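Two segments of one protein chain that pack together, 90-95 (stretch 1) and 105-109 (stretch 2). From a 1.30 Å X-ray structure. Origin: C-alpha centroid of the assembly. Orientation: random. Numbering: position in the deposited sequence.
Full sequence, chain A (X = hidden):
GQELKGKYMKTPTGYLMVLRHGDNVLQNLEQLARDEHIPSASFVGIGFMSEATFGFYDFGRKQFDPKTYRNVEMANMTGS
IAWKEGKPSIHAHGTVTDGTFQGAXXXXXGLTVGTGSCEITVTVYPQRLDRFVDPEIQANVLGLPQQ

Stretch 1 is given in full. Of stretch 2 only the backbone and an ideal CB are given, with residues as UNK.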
# COMPACT_ATOMS: atom_id res chain seq x y z
N ILE A 90 13.54 -10.13 5.17
CA ILE A 90 12.58 -9.24 4.51
C ILE A 90 11.35 -10.09 4.15
O ILE A 90 11.46 -11.18 3.57
CB ILE A 90 13.18 -8.59 3.23
CG1 ILE A 90 14.50 -7.88 3.47
CG2 ILE A 90 12.23 -7.59 2.60
CD1 ILE A 90 14.51 -6.84 4.54
N HIS A 91 10.17 -9.59 4.44
CA HIS A 91 8.91 -10.22 4.10
C HIS A 91 8.17 -9.22 3.25
O HIS A 91 7.78 -8.15 3.74
CB HIS A 91 8.09 -10.52 5.35
CG HIS A 91 6.81 -11.21 5.09
ND1 HIS A 91 5.78 -11.27 6.00
CD2 HIS A 91 6.39 -11.87 3.99
CE1 HIS A 91 4.80 -11.98 5.48
NE2 HIS A 91 5.14 -12.36 4.26
N ALA A 92 8.03 -9.50 1.96
CA ALA A 92 7.45 -8.54 1.06
C ALA A 92 6.44 -9.23 0.13
O ALA A 92 6.68 -10.33 -0.37
CB ALA A 92 8.54 -7.84 0.20
N HIS A 93 5.37 -8.50 -0.17
CA HIS A 93 4.40 -8.87 -1.19
C HIS A 93 4.38 -7.76 -2.24
O HIS A 93 4.70 -6.59 -1.95
CB HIS A 93 2.99 -9.06 -0.61
CG HIS A 93 2.84 -10.24 0.31
ND1 HIS A 93 1.61 -10.63 0.78
CD2 HIS A 93 3.73 -11.11 0.84
CE1 HIS A 93 1.75 -11.73 1.49
NE2 HIS A 93 3.02 -12.06 1.52
N GLY A 94 3.92 -8.08 -3.44
CA GLY A 94 3.78 -7.11 -4.48
C GLY A 94 2.67 -7.41 -5.45
O GLY A 94 2.21 -8.53 -5.53
N THR A 95 2.32 -6.39 -6.23
CA THR A 95 1.32 -6.41 -7.27
C THR A 95 1.98 -5.79 -8.51
O THR A 95 2.49 -4.66 -8.43
CB THR A 95 0.09 -5.51 -6.86
OG1 THR A 95 -0.39 -5.91 -5.54
CG2 THR A 95 -0.98 -5.54 -7.86
N UNK A 105 0.62 -11.13 -8.73
CA UNK A 105 1.61 -10.98 -7.69
C UNK A 105 1.40 -11.93 -6.54
O UNK A 105 0.98 -13.08 -6.74
CB UNK A 105 1.61 -9.54 -7.17
N UNK A 106 1.70 -11.45 -5.34
CA UNK A 106 1.71 -12.25 -4.13
C UNK A 106 3.00 -12.09 -3.37
O UNK A 106 3.55 -10.97 -3.27
CB UNK A 106 1.48 -13.73 -4.46
N UNK A 107 3.45 -13.19 -2.78
CA UNK A 107 4.69 -13.23 -1.99
C UNK A 107 5.91 -13.12 -2.89
O UNK A 107 6.09 -13.95 -3.78
CB UNK A 107 4.76 -14.52 -1.17
N UNK A 108 6.75 -12.11 -2.65
CA UNK A 108 7.93 -11.89 -3.44
C UNK A 108 9.09 -12.78 -3.00
O UNK A 108 9.44 -12.83 -1.82
CB UNK A 108 8.33 -10.42 -3.36
N UNK A 109 9.71 -13.43 -3.98
CA UNK A 109 11.00 -14.12 -3.77
C UNK A 109 12.15 -13.25 -4.19
O UNK A 109 13.23 -13.35 -3.63
CB UNK A 109 11.05 -15.44 -4.54

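Position 105 stands beside Thr-95 in an antiparallel, non-hydrogen-bonded pair, with the two CA atoms 4.6 Å apart. Its backbone angles, 153/-145, are already unusual for a residue with a side chain, and its CA-to-CB bond points toward stretch 1. An ideal CB here would lie 2.0 Å from Gly-94 O, a plain clash, and 3.1 Å from Thr-95 CA. Nothing with a side chain suits this place as the backbone stands. The residue is Gly-105, and the absent side chain lets the strands close up: its CA sits 3.3 Å from Gly-94 O in a CA-H...O contact.

Position 106 is ruled by its backbone rather than its neighbour. It forms the hydrogen-bonded pair with Gly-94, and its ideal CB would stay 5.4 Å from Gly-94 O, so stretch 1 leaves room. Yet at phi/psi 129/-143 that CB would be jammed against the carbonyl oxygen of the residue before, which by itself calls for glycine. Gly-106 it is, and its work is all main chain: Gly-94 N donates to Gly-106 O at 2.9 Å, and Gly-106 N donates to Gly-94 O at 3.0 Å. The same Gly-106 O also receives a CA-H...O contact from His-93 CA at 3.1 Å.

At 107 the backbone returns to ordinary angles, -72/122, and the chain turns a corner. The CB points to the face of the sheet that carries the His-93 side chain, and the ideal CB lies 4.0 Å from His-93 NE2, with the ring of His-91 farther along the same side. Two imidazoles bordering the site would suit an aromatic or polar side chain, and a medium aliphatic one could also lie against them. The deposited residue is His-107, chi1 t, whose ring joins both neighbours rim to rim. Its centroid is 5.8 Å from that of His-91 with the planes at 42°, and 5.7 Å from that of His-93 with the planes at 60°; the closest atoms of the His-91 and His-107 pair are His-91 CD2 and His-107 CE1, 4.1 Å apart, while His-93 NE2 and His-107 ND1 are 4.0 Å apart. These are packing contacts rather than stacks.

Position 108 points its CB toward stretch 1, 3.4 Å from Ala-92 O, while its amide donates to that same oxygen. Beyond lie the Ala-92 methyl and Gly-94, which has no side chain and so leaves a shallow recess. Nothing charged is on offer; leucine, isoleucine, valine or methionine would all be reasonable. Leu-108, chi1 m and chi2 t, brings CD1 to 4.0 Å from Ala-92 CB and 3.8 Å from Gly-94 N. An ideal CB on Gly-94 would come within 3.2 Å of that CD1, so the bare glycine helps admit the leucine. Leu-108 N to Ala-92 O measures 2.9 Å, and a water accepts from Ala-92 N and donates to Leu-108 O.

At 109 the CB points away and stretch 1 offers nothing, so almost anything would serve; Leu-109 makes no contact with it.

Stretch 2, residues 105-109: GGHLL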
# COMPACT_ATOMS: atom_id res chain seq x y z
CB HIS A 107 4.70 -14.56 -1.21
CG HIS A 107 5.93 -14.80 -0.40
ND1 HIS A 107 5.92 -14.73 0.97
CD2 HIS A 107 7.17 -15.17 -0.77
CE1 HIS A 107 7.14 -14.99 1.41
NE2 HIS A 107 7.92 -15.25 0.37
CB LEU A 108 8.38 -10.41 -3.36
CG LEU A 108 7.57 -9.45 -4.22
CD1 LEU A 108 7.75 -8.00 -3.70
CD2 LEU A 108 8.00 -9.55 -5.73
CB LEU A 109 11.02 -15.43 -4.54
CG LEU A 109 9.95 -16.44 -4.12
CD1 LEU A 109 10.00 -17.70 -5.02
CD2 LEU A 109 10.07 -16.82 -2.64
O HOH W 1 9.18 -11.89 0.93
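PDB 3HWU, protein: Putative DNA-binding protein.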